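Putative lipase/esterase (Lactobacillus plantarum WCFS1, PDB 3BXP) is a putative carboxylesterase of the alpha/beta-hydrolase superfamily that probably hydrolyses carboxylic ester bonds. Local coordinates at residues B[82-94]-B[113-126]. Residues are numbered along the deposited sequence; the frame is centred on the assembly and turned at random.
Sequences VYPWALQQLGATI and LAGFSAGGHVVATY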
ATOM      1  N   VAL B  82     -16.393 -18.940  16.392  1.00 19.17           N
ATOM      2  CA  VAL B  82     -16.723 -17.605  15.948  1.00 19.38           C
ATOM      3  C   VAL B  82     -17.731 -17.661  14.814  1.00 19.07           C
ATOM      4  O   VAL B  82     -18.584 -16.818  14.704  1.00 17.97           O
ATOM      5  CB  VAL B  82     -15.430 -16.861  15.456  1.00 20.93           C
ATOM      6  CG1 VAL B  82     -15.763 -15.529  14.781  1.00 21.58           C
ATOM      7  CG2 VAL B  82     -14.468 -16.677  16.614  1.00 20.46           C
ATOM      8  N   TYR B  83     -17.588 -18.629  13.933  1.00 18.55           N
ATOM      9  CA  TYR B  83     -18.419 -18.693  12.768  1.00 17.34           C
ATOM     10  C   TYR B  83     -19.320 -19.934  12.872  1.00 20.21           C
ATOM     11  O   TYR B  83     -18.948 -20.865  13.581  1.00 20.87           O
ATOM     12  CB  TYR B  83     -17.507 -18.772  11.518  1.00 20.72           C
ATOM     13  CG  TYR B  83     -16.636 -17.553  11.261  1.00 17.21           C
ATOM     14  CD1 TYR B  83     -17.203 -16.372  10.810  1.00 17.57           C
ATOM     15  CD2 TYR B  83     -15.254 -17.550  11.478  1.00 23.96           C
ATOM     16  CE1 TYR B  83     -16.459 -15.224  10.544  1.00 20.16           C
ATOM     17  CE2 TYR B  83     -14.483 -16.379  11.248  1.00 20.36           C
ATOM     18  CZ  TYR B  83     -15.088 -15.238  10.778  1.00 22.59           C
ATOM     19  OH  TYR B  83     -14.359 -14.125  10.548  1.00 24.21           O
ATOM     20  N   PRO B  84     -20.475 -19.953  12.161  1.00 19.23           N
ATOM     21  CA  PRO B  84     -20.820 -18.872  11.237  1.00 22.08           C
ATOM     22  C   PRO B  84     -21.393 -17.655  11.930  1.00 20.86           C
ATOM     23  O   PRO B  84     -21.743 -16.658  11.307  1.00 21.62           O
ATOM     24  CB  PRO B  84     -21.873 -19.512  10.350  1.00 24.05           C
ATOM     25  CG  PRO B  84     -22.587 -20.411  11.259  1.00 23.20           C
ATOM     26  CD  PRO B  84     -21.525 -20.991  12.191  1.00 25.18           C
ATOM     27  N   TRP B  85     -21.436 -17.720  13.241  1.00 21.64           N
ATOM     28  CA  TRP B  85     -22.209 -16.737  14.025  1.00 18.71           C
ATOM     29  C   TRP B  85     -21.843 -15.278  13.785  1.00 20.33           C
ATOM     30  O   TRP B  85     -22.747 -14.449  13.665  1.00 19.77           O
ATOM     31  CB  TRP B  85     -22.160 -17.036  15.528  1.00 21.24           C
ATOM     32  CG  TRP B  85     -22.151 -18.529  15.787  1.00 17.47           C
ATOM     33  CD1 TRP B  85     -21.114 -19.260  16.308  1.00 19.09           C
ATOM     34  CD2 TRP B  85     -23.171 -19.472  15.457  1.00 20.86           C
ATOM     35  NE1 TRP B  85     -21.425 -20.585  16.304  1.00 19.06           N
ATOM     36  CE2 TRP B  85     -22.696 -20.735  15.818  1.00 18.29           C
ATOM     37  CE3 TRP B  85     -24.461 -19.360  14.910  1.00 25.92           C
ATOM     38  CZ2 TRP B  85     -23.439 -21.896  15.626  1.00 21.31           C
ATOM     39  CZ3 TRP B  85     -25.216 -20.515  14.744  1.00 21.85           C
ATOM     40  CH2 TRP B  85     -24.712 -21.759  15.122  1.00 25.78           C
ATOM     41  N   ALA B  86     -20.553 -14.950  13.736  1.00 19.28           N
ATOM     42  CA  ALA B  86     -20.148 -13.550  13.576  1.00 17.56           C
ATOM     43  C   ALA B  86     -20.697 -12.930  12.287  1.00 21.04           C
ATOM     44  O   ALA B  86     -21.017 -11.755  12.288  1.00 21.29           O
ATOM     45  CB  ALA B  86     -18.607 -13.386  13.643  1.00 18.11           C
ATOM     46  N   LEU B  87     -20.743 -13.700  11.213  1.00 20.26           N
ATOM     47  CA  LEU B  87     -21.264 -13.252   9.902  1.00 18.86           C
ATOM     48  C   LEU B  87     -22.770 -12.900   9.986  1.00 19.98           C
ATOM     49  O   LEU B  87     -23.209 -11.848   9.514  1.00 19.35           O
ATOM     50  CB  LEU B  87     -21.035 -14.319   8.822  1.00 19.85           C
ATOM     51  CG  LEU B  87     -19.613 -14.690   8.488  1.00 21.28           C
ATOM     52  CD1 LEU B  87     -19.612 -15.894   7.556  1.00 22.28           C
ATOM     53  CD2 LEU B  87     -18.862 -13.511   7.868  1.00 23.28           C
ATOM     54  N   GLN B  88     -23.522 -13.757  10.675  1.00 23.37           N
ATOM     55  CA  GLN B  88     -24.974 -13.571  10.915  1.00 21.41           C
ATOM     56  C   GLN B  88     -25.212 -12.330  11.777  1.00 21.25           C
ATOM     57  O   GLN B  88     -26.079 -11.507  11.483  1.00 20.38           O
ATOM     58  CB  GLN B  88     -25.583 -14.859  11.501  1.00 20.99           C
ATOM     59  CG  GLN B  88     -25.496 -16.012  10.503  1.00 20.08           C
ATOM     60  CD  GLN B  88     -25.664 -17.436  11.041  1.00 22.78           C
ATOM     61  OE1 GLN B  88     -25.541 -17.725  12.220  1.00 27.42           O
ATOM     62  NE2 GLN B  88     -25.874 -18.355  10.115  1.00 36.40           N
ATOM     63  N   GLN B  89     -24.371 -12.148  12.799  1.00 20.42           N
ATOM     64  CA  GLN B  89     -24.469 -10.972  13.689  1.00 17.68           C
ATOM     65  C   GLN B  89     -24.156  -9.663  12.973  1.00 20.42           C
ATOM     66  O   GLN B  89     -24.790  -8.655  13.212  1.00 19.68           O
ATOM     67  CB  GLN B  89     -23.522 -11.137  14.868  1.00 21.09           C
ATOM     68  CG  GLN B  89     -23.850 -12.290  15.792  1.00 21.85           C
ATOM     69  CD  GLN B  89     -22.747 -12.614  16.808  1.00 20.71           C
ATOM     70  OE1 GLN B  89     -21.539 -12.348  16.607  1.00 19.58           O
ATOM     71  NE2 GLN B  89     -23.171 -13.225  17.924  1.00 19.19           N
ATOM     72  N   LEU B  90     -23.179  -9.702  12.087  1.00 23.13           N
ATOM     73  CA  LEU B  90     -22.825  -8.521  11.315  1.00 18.90           C
ATOM     74  C   LEU B  90     -24.012  -8.234  10.355  1.00 20.18           C
ATOM     75  O   LEU B  90     -24.443  -7.106  10.219  1.00 19.95           O
ATOM     76  CB  LEU B  90     -21.531  -8.741  10.570  1.00 19.87           C
ATOM     77  CG  LEU B  90     -20.996  -7.637   9.655  1.00 16.27           C
ATOM     78  CD1 LEU B  90     -21.140  -6.212  10.261  1.00 22.63           C
ATOM     79  CD2 LEU B  90     -19.538  -7.937   9.268  1.00 19.11           C
ATOM     80  N   GLY B  91     -24.544  -9.274   9.726  1.00 19.51           N
ATOM     81  CA  GLY B  91     -25.760  -9.110   8.939  1.00 20.65           C
ATOM     82  C   GLY B  91     -26.956  -8.561   9.726  1.00 21.20           C
ATOM     83  O   GLY B  91     -27.724  -7.713   9.214  1.00 18.86           O
ATOM     84  N   ALA B  92     -27.164  -9.108  10.927  1.00 20.92           N
ATOM     85  CA  ALA B  92     -28.226  -8.661  11.818  1.00 21.68           C
ATOM     86  C   ALA B  92     -28.025  -7.190  12.247  1.00 17.82           C
ATOM     87  O   ALA B  92     -28.988  -6.465  12.460  1.00 19.69           O
ATOM     88  CB  ALA B  92     -28.349  -9.582  13.033  1.00 21.26           C
ATOM     89  N   THR B  93     -26.768  -6.764  12.356  1.00 21.81           N
ATOM     90  CA  THR B  93     -26.437  -5.392  12.798  1.00 21.80           C
ATOM     91  C   THR B  93     -26.731  -4.402  11.660  1.00 19.86           C
ATOM     92  O   THR B  93     -27.244  -3.263  11.875  1.00 19.73           O
ATOM     93  CB  THR B  93     -24.955  -5.297  13.276  1.00 22.83           C
ATOM     94  OG1 THR B  93     -24.709  -6.247  14.317  1.00 19.97           O
ATOM     95  CG2 THR B  93     -24.617  -3.894  13.774  1.00 21.15           C
ATOM     96  N   ILE B  94     -26.344  -4.797  10.466  1.00 18.62           N
ATOM     97  CA  ILE B  94     -26.681  -4.021   9.289  1.00 19.58           C
ATOM     98  C   ILE B  94     -28.223  -3.891   9.187  1.00 19.85           C
ATOM     99  O   ILE B  94     -28.772  -2.787   8.991  1.00 19.94           O
ATOM    100  CB  ILE B  94     -26.105  -4.634   7.998  1.00 16.09           C
ATOM    101  CG1 ILE B  94     -24.551  -4.509   7.975  1.00 20.02           C
ATOM    102  CG2 ILE B  94     -26.720  -3.951   6.796  1.00 22.34           C
ATOM    103  CD1 ILE B  94     -23.852  -5.422   6.923  1.00 21.42           C
ATOM    104  N   LEU B 113     -18.123  -0.920   6.480  1.00 18.27           N
ATOM    105  CA  LEU B 113     -17.667  -1.827   7.539  1.00 20.51           C
ATOM    106  C   LEU B 113     -16.175  -1.640   7.748  1.00 21.86           C
ATOM    107  O   LEU B 113     -15.437  -1.533   6.803  1.00 22.03           O
ATOM    108  CB  LEU B 113     -17.862  -3.284   7.115  1.00 19.63           C
ATOM    109  CG  LEU B 113     -19.204  -3.626   6.494  1.00 19.26           C
ATOM    110  CD1 LEU B 113     -19.279  -5.153   6.153  1.00 18.40           C
ATOM    111  CD2 LEU B 113     -20.319  -3.143   7.421  1.00 20.82           C
ATOM    112  N   ALA B 114     -15.760  -1.545   8.996  1.00 20.43           N
ATOM    113  CA  ALA B 114     -14.328  -1.386   9.308  1.00 20.22           C
ATOM    114  C   ALA B 114     -13.956  -2.469  10.306  1.00 22.91           C
ATOM    115  O   ALA B 114     -14.640  -2.635  11.331  1.00 23.11           O
ATOM    116  CB  ALA B 114     -14.049  -0.023   9.878  1.00 22.33           C
ATOM    117  N   GLY B 115     -12.892  -3.216  10.009  1.00 20.64           N
ATOM    118  CA  GLY B 115     -12.452  -4.302  10.881  1.00 19.15           C
ATOM    119  C   GLY B 115     -10.961  -4.153  11.160  1.00 19.83           C
ATOM    120  O   GLY B 115     -10.193  -3.747  10.291  1.00 19.97           O
ATOM    121  N   PHE B 116     -10.576  -4.429  12.396  1.00 20.31           N
ATOM    122  CA  PHE B 116      -9.170  -4.340  12.840  1.00 18.75           C
ATOM    123  C   PHE B 116      -8.747  -5.724  13.344  1.00 21.40           C
ATOM    124  O   PHE B 116      -9.515  -6.355  14.035  1.00 20.51           O
ATOM    125  CB  PHE B 116      -9.091  -3.193  13.877  1.00 20.96           C
ATOM    126  CG  PHE B 116      -9.528  -1.873  13.279  1.00 22.14           C
ATOM    127  CD1 PHE B 116      -8.633  -1.096  12.519  1.00 23.13           C
ATOM    128  CD2 PHE B 116     -10.838  -1.462  13.331  1.00 22.12           C
ATOM    129  CE1 PHE B 116      -9.056   0.044  11.915  1.00 25.56           C
ATOM    130  CE2 PHE B 116     -11.262  -0.317  12.673  1.00 23.36           C
ATOM    131  CZ  PHE B 116     -10.343   0.438  11.984  1.00 25.70           C
ATOM    132  N   SER B 117      -7.509  -6.184  13.042  1.00 23.88           N
ATOM    133  CA  SER B 117      -7.035  -7.524  13.543  1.00 25.83           C
ATOM    134  C   SER B 117      -8.080  -8.603  13.298  1.00 25.47           C
ATOM    135  O   SER B 117      -8.532  -8.819  12.149  1.00 23.55           O
ATOM    136  CB  SER B 117      -6.697  -7.418  15.061  1.00 28.25           C
ATOM    137  OG  SER B 117      -6.371  -8.664  15.638  1.00 37.87           O
ATOM    138  N   ALA B 118      -8.493  -9.307  14.361  1.00 22.72           N
ATOM    139  CA  ALA B 118      -9.533 -10.336  14.223  1.00 21.78           C
ATOM    140  C   ALA B 118     -10.871  -9.856  13.596  1.00 17.53           C
ATOM    141  O   ALA B 118     -11.522 -10.573  12.803  1.00 20.53           O
ATOM    142  CB  ALA B 118      -9.797 -10.965  15.632  1.00 21.63           C
ATOM    143  N   GLY B 119     -11.293  -8.647  13.913  1.00 18.06           N
ATOM    144  CA  GLY B 119     -12.429  -8.052  13.294  1.00 17.76           C
ATOM    145  C   GLY B 119     -12.300  -7.813  11.813  1.00 21.92           C
ATOM    146  O   GLY B 119     -13.302  -7.779  11.068  1.00 20.97           O
ATOM    147  N   GLY B 120     -11.050  -7.651  11.399  1.00 20.29           N
ATOM    148  CA  GLY B 120     -10.712  -7.540   9.993  1.00 19.98           C
ATOM    149  C   GLY B 120     -11.051  -8.863   9.317  1.00 18.60           C
ATOM    150  O   GLY B 120     -11.481  -8.863   8.162  1.00 22.84           O
ATOM    151  N   HIS B 121     -10.888  -9.976  10.033  1.00 19.29           N
ATOM    152  CA  HIS B 121     -11.245 -11.279   9.434  1.00 20.19           C
ATOM    153  C   HIS B 121     -12.738 -11.339   9.229  1.00 19.96           C
ATOM    154  O   HIS B 121     -13.223 -11.700   8.172  1.00 18.95           O
ATOM    155  CB  HIS B 121     -10.783 -12.421  10.256  1.00 18.83           C
ATOM    156  CG  HIS B 121     -10.865 -13.725   9.550  1.00 19.28           C
ATOM    157  ND1 HIS B 121     -11.958 -14.574   9.658  1.00 21.96           N
ATOM    158  CD2 HIS B 121     -10.025 -14.308   8.669  1.00 24.23           C
ATOM    159  CE1 HIS B 121     -11.733 -15.658   8.935  1.00 24.72           C
ATOM    160  NE2 HIS B 121     -10.567 -15.521   8.326  1.00 21.13           N
ATOM    161  N   VAL B 122     -13.481 -10.942  10.234  1.00 21.18           N
ATOM    162  CA  VAL B 122     -14.948 -10.940  10.120  1.00 19.00           C
ATOM    163  C   VAL B 122     -15.440 -10.095   8.924  1.00 20.39           C
ATOM    164  O   VAL B 122     -16.246 -10.568   8.088  1.00 21.34           O
ATOM    165  CB  VAL B 122     -15.640 -10.465  11.466  1.00 18.72           C
ATOM    166  CG1 VAL B 122     -17.153 -10.311  11.260  1.00 21.16           C
ATOM    167  CG2 VAL B 122     -15.329 -11.407  12.639  1.00 22.57           C
ATOM    168  N   VAL B 123     -14.969  -8.840   8.862  1.00 22.25           N
ATOM    169  CA  VAL B 123     -15.313  -7.910   7.765  1.00 19.59           C
ATOM    170  C   VAL B 123     -14.904  -8.424   6.370  1.00 19.96           C
ATOM    171  O   VAL B 123     -15.669  -8.367   5.391  1.00 19.32           O
ATOM    172  CB  VAL B 123     -14.778  -6.473   8.075  1.00 17.97           C
ATOM    173  CG1 VAL B 123     -15.001  -5.535   6.888  1.00 20.06           C
ATOM    174  CG2 VAL B 123     -15.477  -5.938   9.329  1.00 17.64           C
ATOM    175  N   ALA B 124     -13.666  -8.893   6.257  1.00 18.00           N
ATOM    176  CA  ALA B 124     -13.140  -9.357   4.974  1.00 21.98           C
ATOM    177  C   ALA B 124     -13.920 -10.573   4.527  1.00 23.27           C
ATOM    178  O   ALA B 124     -14.324 -10.724   3.363  1.00 23.00           O
ATOM    179  CB  ALA B 124     -11.614  -9.636   5.089  1.00 20.23           C
ATOM    180  N   THR B 125     -14.226 -11.438   5.475  1.00 20.68           N
ATOM    181  CA  THR B 125     -15.005 -12.638   5.138  1.00 20.38           C
ATOM    182  C   THR B 125     -16.436 -12.223   4.715  1.00 18.60           C
ATOM    183  O   THR B 125     -16.997 -12.768   3.747  1.00 21.48           O
ATOM    184  CB  THR B 125     -15.040 -13.589   6.331  1.00 21.75           C
ATOM    185  OG1 THR B 125     -13.684 -13.992   6.642  1.00 21.82           O
ATOM    186  CG2 THR B 125     -15.900 -14.865   6.045  1.00 20.70           C
ATOM    187  N   TYR B 126     -17.027 -11.287   5.460  1.00 20.15           N
ATOM    188  CA  TYR B 126     -18.352 -10.748   5.146  1.00 19.55           C
ATOM    189  C   TYR B 126     -18.387 -10.176   3.736  1.00 21.83           C
ATOM    190  O   TYR B 126     -19.363 -10.368   2.938  1.00 18.15           O
ATOM    191  CB  TYR B 126     -18.800  -9.703   6.183  1.00 21.37           C
ATOM    192  CG  TYR B 126     -20.303  -9.441   6.076  1.00 17.58           C
ATOM    193  CD1 TYR B 126     -21.209 -10.294   6.698  1.00 24.40           C
ATOM    194  CD2 TYR B 126     -20.791  -8.358   5.376  1.00 21.22           C
ATOM    195  CE1 TYR B 126     -22.565 -10.068   6.609  1.00 21.13           C
ATOM    196  CE2 TYR B 126     -22.151  -8.150   5.255  1.00 22.98           C
ATOM    197  CZ  TYR B 126     -23.026  -8.989   5.887  1.00 24.59           C
ATOM    198  OH  TYR B 126     -24.403  -8.733   5.742  1.00 26.16           O
TER
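Leu90 lies over one face of the Tyr126 ring in a CH-pi contact, its CG 4.0 Å from the ring centroid and displaced toward the rim. With its CG anti to the backbone N (chi1 178°), Leu90 brings CD2 to 3.6 Å from Tyr126 CG, and the same methyl packs on Val122 CG1 and Leu113 CD1. Tyr126 is a knob in a hole formed by Leu87, Leu90, Gly91 and Ile94: Leu87 O meets the ring edge at CE1, Tyr126 OH lies 3.5 Å from Gly91 CA, and the Ile94 side chain, running counter to that of Tyr126, brings CD1 against CE2 and OH. Cutting Tyr126 back to an alanine is likely to leave this hole unfilled and Leu90 without its aromatic partner. Farther along, Leu87 CD2 meets Thr125 CG2 at 3.7 Å, while Ala86 CB rests on Val122 CG2. At the polar edge Tyr83 OH and His121 ND1 share a short hydrogen bond of 2.6 Å, their rings rim to rim with planes at 58°; His121 NE2 bonds Trp181 O, so both ring nitrogens are held. Thr125 OG1 lies over one face of that imidazole and donates to His121 O. Helix segments 85-94 and 118-126 cross at -73°; helix 118-129 follows strand 110-116 through a GxSxG turn consistent with the nucleophile elbow of alpha/beta hydrolases. Ile94 reaches Ile39 of strand 35-41, and Val123 packs on strands 35-41 and 150-154, so both helices rest on the central sheet.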